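Local coordinates for amino acid ABC superfamily ATP binding cassette transporter, binding protein (Streptococcus pneumoniae, PDB 4H5G) that binds L-arginine and probably delivers it to an ABC transporter for uptake into the cell, as an extracellular solute-binding protein of family 3, at residues Tyr22-Phe27 / Ser230-Ala235; Glu100-Phe105 / Met170-Ala175; Phe105-Ala110 / Ile165-Met170. One frame throughout, in Å; residues are numbered along the deposited sequence. Where two conformers were deposited one is given.

Contact 1 (Tyr22-Phe27 / Ser230-Ala235); sequences YAPFEF and SYLEKA. With ARG (arginine), chain L; ACT (acetate ion), chain F.
NH1 of the bound arginine donates to E26 OE2 at 3.0 Å, from a loop whose other side, at P24, F25 and F27, meets L232 and A235 of helix 227-235. The ligand also lays its guanidinium over one face of the Y22 ring, with NE 3.4 Å from CD2 of Y22, and Y22 OH is hydrogen-bonded to D171 OD2. E26 OE1 lies close to D41 OD2, and the bound guanidinium would be expected to ease that crowding of negative charge.

Within the loop, Y22 O accepts from E26 N at 3.2 Å and, weakly, from F25 N; F25 and E26 both face Y22, which fits a classic beta bulge. The peptide bond before P24 is cis. P24 and F27 point toward the helix, while F25 points away and only the end of its ring comes near L232.

Across to the helix everything is carbon or carbonyl. The proline ring does most of the touching: its CG rests 3.7 Å from CD2 of L232, the two side chains crossing obliquely, and P24 CB lies 3.9 Å from the A235 methyl, CB. That methyl also sits 3.6 Å from P24 O. L232 swings its CG anti to the carbonyl carbon (chi1 -70°), and its CD2 branch meets both P24 and the F25 ring. CZ of F27 lies 3.6 Å from A235 O, oblique to the ring, while CE1 nears the A235 methyl.

The division of labour is clear: the loop meets the helix by van der Waals contact of methyls, rings and carbonyls, with no directed polar bond found between the two segments, and keeps Y22 and E26 for the ligand.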
loop_
_atom_site.group_PDB
_atom_site.type_symbol
_atom_site.label_atom_id
_atom_site.label_comp_id
_atom_site.label_asym_id
_atom_site.label_seq_id
_atom_site.Cartn_x
_atom_site.Cartn_y
_atom_site.Cartn_z
ATOM N N TYR A 22 5.226 4.409 0.501
ATOM C CA TYR A 22 3.802 4.521 0.174
ATOM C C TYR A 22 3.022 5.301 1.236
ATOM O O TYR A 22 2.051 4.798 1.784
ATOM C CB TYR A 22 3.227 3.092 0.017
ATOM C CG TYR A 22 2.258 2.893 -1.151
ATOM C CD1 TYR A 22 2.598 3.288 -2.440
ATOM C CD2 TYR A 22 1.022 2.279 -0.965
ATOM C CE1 TYR A 22 1.725 3.092 -3.525
ATOM C CE2 TYR A 22 0.135 2.086 -2.036
ATOM C CZ TYR A 22 0.504 2.494 -3.306
ATOM O OH TYR A 22 -0.354 2.305 -4.375
ATOM N N ALA A 23 3.454 6.526 1.529
ATOM C CA ALA A 23 2.725 7.395 2.459
ATOM C C ALA A 23 1.323 7.662 1.913
ATOM O O ALA A 23 1.171 8.008 0.742
ATOM C CB ALA A 23 3.468 8.706 2.630
ATOM N N PRO A 24 0.287 7.591 2.764
ATOM C CA PRO A 24 0.290 7.505 4.231
ATOM C C PRO A 24 0.209 6.101 4.823
ATOM O O PRO A 24 0.093 5.984 6.043
ATOM C CB PRO A 24 -0.986 8.275 4.603
ATOM C CG PRO A 24 -1.915 7.899 3.493
ATOM C CD PRO A 24 -1.066 7.872 2.245
ATOM N N PHE A 25 0.269 5.062 3.995
ATOM C CA PHE A 25 0.153 3.687 4.494
ATOM C C PHE A 25 1.406 3.251 5.252
ATOM O O PHE A 25 1.336 2.791 6.387
ATOM C CB PHE A 25 -0.109 2.715 3.337
ATOM C CG PHE A 25 -1.467 2.871 2.707
ATOM C CD1 PHE A 25 -2.591 2.334 3.315
ATOM C CD2 PHE A 25 -1.620 3.536 1.505
ATOM C CE1 PHE A 25 -3.839 2.474 2.740
ATOM C CE2 PHE A 25 -2.862 3.671 0.926
ATOM C CZ PHE A 25 -3.972 3.136 1.543
ATOM N N GLU A 26 2.551 3.375 4.594
ATOM C CA GLU A 26 3.849 3.139 5.244
ATOM C C GLU A 26 4.934 3.930 4.527
ATOM O O GLU A 26 4.959 4.005 3.292
ATOM C CB GLU A 26 4.219 1.652 5.262
ATOM C CG GLU A 26 4.102 0.948 3.919
ATOM C CD GLU A 26 2.729 0.343 3.720
ATOM O OE1 GLU A 26 2.118 -0.066 4.734
ATOM O OE2 GLU A 26 2.252 0.275 2.565
ATOM N N PHE A 27 5.843 4.509 5.310
ATOM C CA PHE A 27 6.908 5.333 4.767
ATOM C C PHE A 27 7.961 5.595 5.824
ATOM O O PHE A 27 7.802 5.189 6.971
ATOM C CB PHE A 27 6.369 6.662 4.196
ATOM C CG PHE A 27 5.612 7.522 5.188
ATOM C CD1 PHE A 27 4.335 7.185 5.585
ATOM C CD2 PHE A 27 6.164 8.698 5.680
ATOM C CE1 PHE A 27 3.619 7.989 6.468
ATOM C CE2 PHE A 27 5.456 9.510 6.569
ATOM C CZ PHE A 27 4.184 9.156 6.960
ATOM N N SER A 230 -8.480 7.747 11.163
ATOM C CA SER A 230 -7.714 8.669 12.009
ATOM C C SER A 230 -6.198 8.469 11.866
ATOM O O SER A 230 -5.426 9.440 11.872
ATOM C CB SER A 230 -8.146 8.549 13.472
ATOM O OG SER A 230 -9.461 9.046 13.654
ATOM N N TYR A 231 -5.778 7.215 11.756
ATOM C CA TYR A 231 -4.353 6.899 11.550
ATOM C C TYR A 231 -3.847 7.505 10.250
ATOM O O TYR A 231 -2.729 8.015 10.191
ATOM C CB TYR A 231 -4.137 5.381 11.440
ATOM C CG TYR A 231 -4.222 4.544 12.703
ATOM C CD1 TYR A 231 -4.116 5.100 13.970
ATOM C CD2 TYR A 231 -4.379 3.160 12.604
ATOM C CE1 TYR A 231 -4.180 4.284 15.114
ATOM C CE2 TYR A 231 -4.437 2.355 13.724
ATOM C CZ TYR A 231 -4.340 2.916 14.968
ATOM O OH TYR A 231 -4.410 2.076 16.069
ATOM N N LEU A 232 -4.645 7.403 9.191
ATOM C CA LEU A 232 -4.252 7.974 7.897
ATOM C C LEU A 232 -4.106 9.487 7.994
ATOM O O LEU A 232 -3.181 10.070 7.424
ATOM C CB LEU A 232 -5.282 7.629 6.816
ATOM C CG LEU A 232 -5.351 6.173 6.359
ATOM C CD1 LEU A 232 -6.644 5.951 5.588
ATOM C CD2 LEU A 232 -4.154 5.806 5.484
ATOM N N GLU A 233 -5.028 10.127 8.705
ATOM C CA GLU A 233 -4.961 11.583 8.815
ATOM C C GLU A 233 -3.753 12.036 9.627
ATOM O O GLU A 233 -3.128 13.060 9.325
ATOM C CB GLU A 233 -6.281 12.144 9.370
ATOM C CG GLU A 233 -7.443 11.807 8.461
ATOM C CD GLU A 233 -8.772 12.313 8.975
ATOM O OE1 GLU A 233 -8.798 12.953 10.045
ATOM O OE2 GLU A 233 -9.791 12.058 8.295
ATOM N N LYS A 234 -3.402 11.275 10.657
ATOM C CA LYS A 234 -2.224 11.604 11.467
ATOM C C LYS A 234 -0.952 11.436 10.663
ATOM O O LYS A 234 -0.016 12.239 10.770
ATOM C CB LYS A 234 -2.132 10.679 12.676
ATOM C CG LYS A 234 -3.307 10.743 13.610
ATOM C CD LYS A 234 -3.123 11.775 14.691
ATOM C CE LYS A 234 -4.117 11.534 15.810
ATOM N NZ LYS A 234 -3.910 10.188 16.409
ATOM N N ALA A 235 -0.909 10.366 9.879
ATOM C CA ALA A 235 0.264 10.080 9.048
ATOM C C ALA A 235 0.525 11.218 8.075
ATOM O O ALA A 235 1.674 11.550 7.777
ATOM C CB ALA A 235 0.067 8.751 8.299
HETATM N N ARG L . -2.739 -1.669 -3.603
HETATM C CA ARG L . -1.780 -2.079 -4.639
HETATM C C ARG L . -1.578 -3.578 -4.635
HETATM O O ARG L . -1.892 -4.280 -3.660
HETATM C CB ARG L . -0.430 -1.371 -4.455
HETATM C CG ARG L . 0.158 -1.469 -3.049
HETATM C CD ARG L . 1.596 -0.933 -3.004
HETATM N NE ARG L . 2.106 -0.862 -1.627
HETATM C CZ ARG L . 3.301 -0.393 -1.279
HETATM N NH1 ARG L . 3.661 -0.363 0.002
HETATM N NH2 ARG L . 4.132 0.048 -2.217
HETATM O OXT ARG L . -1.095 -4.131 -5.626
HETATM C C ACT F . -6.675 8.034 17.110
HETATM O O ACT F . -5.593 8.003 16.481
HETATM O OXT ACT F . -7.345 9.088 17.017
HETATM C CH3 ACT F . -7.142 6.873 17.937
#

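Contact 2 (Glu100-Phe105 / Met170-Ala175); sequences ENKISF and MDEPVA. With ARG (arginine), chain L.
S104 and M170 form an antiparallel hydrogen-bonded pair, S104 N to M170 O and M170 N to S104 O both measuring 2.9 Å, with the S104 N-H pointing almost straight at its acceptor (176°); the next pair, I103 with D171, is non-hydrogen-bonded and its side chains diverge. One step further, K102 O accepts two bonds. E172 N donates to it at 2.8 Å from one face of the carbonyl plane, and N101 ND2 reaches it from the opposite face. The N101 amide spends both its hydrogens here: the second goes to D171 OD1, 3.1 Å from ND2, on the anti lone pair of that oxygen. Both acceptors lie nearly in the amide plane, which stands at 85° to the D171 carboxylate. CG of N101 sits between its own backbone N and carbonyl carbon (chi1 56°), and from there it packs 3.6 Å from CD of P173. The amide oxygen is held in turn by N200, which should fix which end of the amide is O and which is N.

This makes N101 a second-shell residue. D171 OD2, the oxygen that Y22 also holds, takes the amino group of the bound arginine, 2.9 Å from the ligand N, while N101 steadies the other oxygen. On the far side, E172 extends its chain past S104, and a water ties its OE1 to K102 N.

All this happens where strand 167-171 turns into helix 172-181: D171 occupies the N-cap position without making a capping bond, strand 103-108 runs alongside, and the M170 side chain leans on M153 and V157 of helix 153-162, while I103 faces V133, P134 and M137 of helix 133-141.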
loop_
_atom_site.group_PDB
_atom_site.type_symbol
_atom_site.label_atom_id
_atom_site.label_comp_id
_atom_site.label_asym_id
_atom_site.label_seq_id
_atom_site.Cartn_x
_atom_site.Cartn_y
_atom_site.Cartn_z
ATOM N N GLU A 100 -10.755 0.792 2.190
ATOM C CA GLU A 100 -11.063 0.698 0.770
ATOM C C GLU A 100 -10.913 2.080 0.144
ATOM O O GLU A 100 -11.427 3.069 0.661
ATOM C CB GLU A 100 -12.481 0.167 0.558
ATOM C CG GLU A 100 -12.913 0.175 -0.897
ATOM C CD GLU A 100 -14.258 -0.491 -1.109
ATOM O OE1 GLU A 100 -14.767 -1.127 -0.165
ATOM O OE2 GLU A 100 -14.797 -0.376 -2.223
ATOM N N ASN A 101 -10.187 2.145 -0.968
ATOM C CA ASN A 101 -9.967 3.421 -1.647
ATOM C C ASN A 101 -9.918 3.260 -3.163
ATOM O O ASN A 101 -9.915 2.137 -3.679
ATOM C CB ASN A 101 -8.691 4.094 -1.128
ATOM C CG ASN A 101 -7.481 3.215 -1.257
ATOM O OD1 ASN A 101 -7.009 2.630 -0.274
ATOM N ND2 ASN A 101 -6.968 3.098 -2.478
ATOM N N LYS A 102 -9.890 4.387 -3.863
ATOM C CA LYS A 102 -9.832 4.407 -5.319
ATOM C C LYS A 102 -8.393 4.380 -5.792
ATOM O O LYS A 102 -7.460 4.423 -4.990
ATOM C CB LYS A 102 -10.498 5.674 -5.854
ATOM C CG LYS A 102 -11.935 5.835 -5.410
ATOM C CD LYS A 102 -12.777 4.689 -5.920
ATOM C CE LYS A 102 -14.233 4.878 -5.540
ATOM N NZ LYS A 102 -14.719 6.220 -5.962
ATOM N N ILE A 103 -8.220 4.302 -7.108
ATOM C CA ILE A 103 -6.897 4.308 -7.709
ATOM C C ILE A 103 -6.826 5.492 -8.676
ATOM O O ILE A 103 -7.771 5.755 -9.419
ATOM C CB ILE A 103 -6.616 2.968 -8.405
ATOM C CG1 ILE A 103 -6.857 1.835 -7.397
ATOM C CG2 ILE A 103 -5.208 2.951 -8.983
ATOM C CD1 ILE A 103 -6.682 0.444 -7.923
ATOM N N SER A 104 -5.709 6.214 -8.630
ATOM C CA SER A 104 -5.579 7.493 -9.315
ATOM C C SER A 104 -4.271 7.629 -10.058
ATOM O O SER A 104 -3.345 6.837 -9.868
ATOM C CB SER A 104 -5.650 8.627 -8.290
ATOM O OG SER A 104 -6.820 8.548 -7.513
ATOM N N PHE A 105 -4.183 8.674 -10.878
ATOM C CA PHE A 105 -2.921 9.017 -11.521
ATOM C C PHE A 105 -2.392 10.297 -10.893
ATOM O O PHE A 105 -3.135 11.263 -10.717
ATOM C CB PHE A 105 -3.127 9.263 -13.021
ATOM C CG PHE A 105 -3.442 8.025 -13.806
ATOM C CD1 PHE A 105 -2.427 7.216 -14.271
ATOM C CD2 PHE A 105 -4.748 7.681 -14.102
ATOM C CE1 PHE A 105 -2.714 6.080 -15.007
ATOM C CE2 PHE A 105 -5.038 6.538 -14.831
ATOM C CZ PHE A 105 -4.019 5.744 -15.285
ATOM N N MET A 170 -1.385 4.887 -8.995
ATOM C CA MET A 170 -1.156 4.493 -7.596
ATOM C C MET A 170 -2.441 4.579 -6.786
ATOM O O MET A 170 -3.417 5.163 -7.231
ATOM C CB MET A 170 -0.086 5.394 -6.962
ATOM C CG MET A 170 -0.542 6.854 -6.839
ATOM S SD MET A 170 0.733 7.939 -6.155
ATOM C CE MET A 170 1.966 7.900 -7.445
ATOM N N ASP A 171 -2.444 4.009 -5.586
ATOM C CA ASP A 171 -3.616 4.147 -4.720
ATOM C C ASP A 171 -3.891 5.619 -4.435
ATOM O O ASP A 171 -2.967 6.385 -4.201
ATOM C CB ASP A 171 -3.423 3.362 -3.417
ATOM C CG ASP A 171 -3.571 1.867 -3.629
ATOM O OD1 ASP A 171 -4.725 1.399 -3.662
ATOM O OD2 ASP A 171 -2.545 1.172 -3.807
ATOM N N GLU A 172 -5.160 6.018 -4.477
ATOM C CA GLU A 172 -5.512 7.442 -4.318
ATOM C C GLU A 172 -4.926 8.173 -3.080
ATOM O O GLU A 172 -4.437 9.302 -3.211
ATOM C CB GLU A 172 -7.036 7.661 -4.407
ATOM C CG GLU A 172 -7.442 9.093 -4.065
ATOM C CD GLU A 172 -8.842 9.443 -4.520
ATOM O OE1 GLU A 172 -9.798 9.187 -3.761
ATOM O OE2 GLU A 172 -8.987 9.985 -5.636
ATOM N N PRO A 173 -4.963 7.543 -1.883
ATOM C CA PRO A 173 -4.412 8.258 -0.720
ATOM C C PRO A 173 -2.935 8.624 -0.880
ATOM O O PRO A 173 -2.470 9.649 -0.360
ATOM C CB PRO A 173 -4.599 7.256 0.422
ATOM C CG PRO A 173 -5.782 6.436 0.003
ATOM C CD PRO A 173 -5.622 6.279 -1.488
ATOM N N VAL A 174 -2.210 7.791 -1.618
ATOM C CA VAL A 174 -0.789 8.035 -1.873
ATOM C C VAL A 174 -0.606 9.198 -2.846
ATOM O O VAL A 174 0.274 10.038 -2.662
ATOM C CB VAL A 174 -0.095 6.748 -2.407
ATOM C CG1 VAL A 174 1.385 7.010 -2.668
ATOM C CG2 VAL A 174 -0.243 5.609 -1.396
ATOM N N ALA A 175 -1.444 9.246 -3.881
ATOM C CA ALA A 175 -1.395 10.372 -4.828
ATOM C C ALA A 175 -1.765 11.667 -4.130
ATOM O O ALA A 175 -1.116 12.689 -4.323
ATOM C CB ALA A 175 -2.305 10.125 -6.013
HETATM N N ARG L . -2.739 -1.669 -3.603
HETATM C CA ARG L . -1.780 -2.079 -4.639
HETATM C C ARG L . -1.578 -3.578 -4.635
HETATM O O ARG L . -1.892 -4.280 -3.660
HETATM C CB ARG L . -0.430 -1.371 -4.455
HETATM C CG ARG L . 0.158 -1.469 -3.049
HETATM C CD ARG L . 1.596 -0.933 -3.004
HETATM N NE ARG L . 2.106 -0.862 -1.627
HETATM C CZ ARG L . 3.301 -0.393 -1.279
HETATM N NH1 ARG L . 3.661 -0.363 0.002
HETATM N NH2 ARG L . 4.132 0.048 -2.217
HETATM O OXT ARG L . -1.095 -4.131 -5.626
HETATM O O HOH W 1 -10.228 6.939 -2.459
HETATM O O HOH W 2 -8.618 10.129 -8.020
#

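Contact 3 (Phe105-Ala110 / Ile165-Met170). Unlike the reference sequence in segment 105-110: H108 (reference Arg).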
loop_
_atom_site.group_PDB
_atom_site.type_symbol
_atom_site.label_atom_id
_atom_site.label_comp_id
_atom_site.label_asym_id
_atom_site.label_seq_id
_atom_site.Cartn_x
_atom_site.Cartn_y
_atom_site.Cartn_z
ATOM N N PHE A 105 -4.183 8.674 -10.878
ATOM C CA PHE A 105 -2.921 9.017 -11.521
ATOM C C PHE A 105 -2.392 10.297 -10.893
ATOM O O PHE A 105 -3.135 11.263 -10.717
ATOM C CB PHE A 105 -3.127 9.263 -13.021
ATOM C CG PHE A 105 -3.442 8.025 -13.806
ATOM C CD1 PHE A 105 -2.427 7.216 -14.271
ATOM C CD2 PHE A 105 -4.748 7.681 -14.102
ATOM C CE1 PHE A 105 -2.714 6.080 -15.007
ATOM C CE2 PHE A 105 -5.038 6.538 -14.831
ATOM C CZ PHE A 105 -4.019 5.744 -15.285
ATOM N N LEU A 106 -1.111 10.296 -10.548
ATOM C CA LEU A 106 -0.421 11.508 -10.126
ATOM C C LEU A 106 0.222 12.115 -11.369
ATOM O O LEU A 106 0.894 11.411 -12.132
ATOM C CB LEU A 106 0.658 11.154 -9.091
ATOM C CG LEU A 106 1.410 12.331 -8.463
ATOM C CD1 LEU A 106 0.503 13.139 -7.527
ATOM C CD2 LEU A 106 2.657 11.824 -7.698
ATOM N N VAL A 107 -0.005 13.416 -11.585
ATOM C CA VAL A 107 0.533 14.132 -12.742
ATOM C C VAL A 107 1.090 15.493 -12.313
ATOM O O VAL A 107 0.965 15.894 -11.158
ATOM C CB VAL A 107 -0.555 14.371 -13.829
ATOM C CG1 VAL A 107 -1.056 13.046 -14.421
ATOM C CG2 VAL A 107 -1.733 15.210 -13.258
ATOM N N HIS A 108 1.699 16.199 -13.254
ATOM C CA HIS A 108 2.085 17.587 -13.018
ATOM C C HIS A 108 0.829 18.441 -12.941
ATOM O O HIS A 108 -0.129 18.215 -13.692
ATOM C CB HIS A 108 2.990 18.093 -14.140
ATOM C CG HIS A 108 4.373 17.528 -14.099
ATOM N ND1 HIS A 108 5.376 18.070 -13.322
ATOM C CD2 HIS A 108 4.920 16.464 -14.731
ATOM C CE1 HIS A 108 6.483 17.366 -13.486
ATOM N NE2 HIS A 108 6.232 16.382 -14.333
ATOM N N LYS A 109 0.828 19.422 -12.044
ATOM C CA LYS A 109 -0.300 20.348 -11.914
ATOM C C LYS A 109 -0.644 20.998 -13.251
ATOM O O LYS A 109 -1.817 21.185 -13.573
ATOM C CB LYS A 109 0.030 21.414 -10.863
ATOM C CG LYS A 109 -1.164 22.220 -10.361
ATOM C CD LYS A 109 -0.796 23.005 -9.097
ATOM C CE LYS A 109 -0.542 22.071 -7.918
ATOM N NZ LYS A 109 0.106 22.775 -6.773
ATOM N N ALA A 110 0.378 21.329 -14.044
ATOM C CA ALA A 110 0.151 22.009 -15.322
ATOM C C ALA A 110 -0.562 21.109 -16.333
ATOM O O ALA A 110 -1.042 21.591 -17.360
ATOM C CB ALA A 110 1.468 22.533 -15.900
ATOM N N ILE A 165 8.435 10.608 -17.139
ATOM C CA ILE A 165 7.112 9.999 -16.961
ATOM C C ILE A 165 6.085 11.126 -16.895
ATOM O O ILE A 165 6.379 12.191 -16.345
ATOM C CB ILE A 165 7.088 9.174 -15.650
ATOM C CG1 ILE A 165 7.985 7.946 -15.782
ATOM C CG2 ILE A 165 5.667 8.749 -15.244
ATOM C CD1 ILE A 165 7.620 7.043 -16.956
ATOM N N ASP A 166 4.903 10.907 -17.472
ATOM C CA ASP A 166 3.850 11.923 -17.455
ATOM C C ASP A 166 2.782 11.673 -16.396
ATOM O O ASP A 166 2.119 12.602 -15.957
ATOM C CB ASP A 166 3.170 12.006 -18.828
ATOM C CG ASP A 166 4.152 12.263 -19.951
ATOM O OD1 ASP A 166 4.949 13.217 -19.837
ATOM O OD2 ASP A 166 4.128 11.500 -20.947
ATOM N N ALA A 167 2.617 10.417 -15.990
ATOM C CA ALA A 167 1.551 10.063 -15.063
ATOM C C ALA A 167 1.939 8.790 -14.336
ATOM O O ALA A 167 2.435 7.861 -14.959
ATOM C CB ALA A 167 0.255 9.855 -15.810
ATOM N N VAL A 168 1.713 8.755 -13.025
ATOM C CA VAL A 168 2.018 7.560 -12.242
ATOM C C VAL A 168 0.736 7.018 -11.628
ATOM O O VAL A 168 0.035 7.738 -10.916
ATOM C CB VAL A 168 3.007 7.866 -11.106
ATOM C CG1 VAL A 168 3.387 6.560 -10.385
ATOM C CG2 VAL A 168 4.263 8.547 -11.639
ATOM N N HIS A 169 0.426 5.749 -11.898
ATOM C CA HIS A 169 -0.782 5.117 -11.356
ATOM C C HIS A 169 -0.497 4.594 -9.950
ATOM O O HIS A 169 0.512 3.922 -9.732
ATOM C CB HIS A 169 -1.206 3.946 -12.254
ATOM C CG HIS A 169 -2.679 3.681 -12.270
ATOM N ND1 HIS A 169 -3.203 2.414 -12.412
ATOM C CD2 HIS A 169 -3.740 4.520 -12.190
ATOM C CE1 HIS A 169 -4.525 2.483 -12.409
ATOM N NE2 HIS A 169 -4.878 3.752 -12.284
ATOM N N MET A 170 -1.385 4.887 -8.995
ATOM C CA MET A 170 -1.156 4.493 -7.596
ATOM C C MET A 170 -2.441 4.579 -6.786
ATOM O O MET A 170 -3.417 5.163 -7.231
ATOM C CB MET A 170 -0.086 5.394 -6.962
ATOM C CG MET A 170 -0.542 6.854 -6.839
ATOM S SD MET A 170 0.733 7.939 -6.155
ATOM C CE MET A 170 1.966 7.900 -7.445
HETATM O O HOH W 3 2.206 15.295 -15.889
#
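F105 and H169 stack across two antiparallel neighbours, strands 103-108 and 167-171, within the mixed sheet of a periplasmic binding protein type II fold. The stack is offset, with centroids 4.2 Å apart and planes at 26°. The imidazole slides so that its CD2 stands 3.3 Å above the centre of the phenyl ring, while its ND1 is pinned by P134 O; that bond should limit how far the ring can turn. CD1 of F105 also nears the methyl of A167, and V107 continues this face by setting CG1 3.7 Å from CB of A167. L121 of helix 118-122 packs on both F105 and A167.

The other face, with L106, V168 and M170, is apolar. L106 holds CG anti to its backbone N (chi1 -176°), and its CB and CD2 meet the terminal methyl of M170. The M170 chain bends at its last torsion, bringing CE within 3.9 Å of L106 CB. Helices 153-162 and 172-181 close over this side, M153 and A156 touching V168 and Y178 touching both L106 and M170.

Between the faces, L106 and V168 exchange backbone bonds in both directions, and the alpha hydrogens of F105 and A167 point at V168 O and L106 O. Near the end of the pairing a water bridges the two segments: it accepts from H108 N at 2.8 Å and donates to D166 O at 2.7 Å.

In the fold
Contacts 2 and 3 are consecutive lengths of one strand pair, 103-108 with 167-171; they share F105 and M170, and their centres lie about 12 Å apart. Contact 1 belongs to a different part of the fold, where the loop before strand 27-31 meets helix 227-235. Its centre is about 13 Å from that of contact 2 and about 20 Å from that of contact 3. Along the chain the contacts enclose one another: 22-27 comes first, then 100-110, 165-175 and finally 230-235. Contacts 1 and 2 meet through Y22 and D171, and both touch the bound arginine. This is consistent with two lobes meeting over the ligand, contact 3 lying farther from it along the same strands.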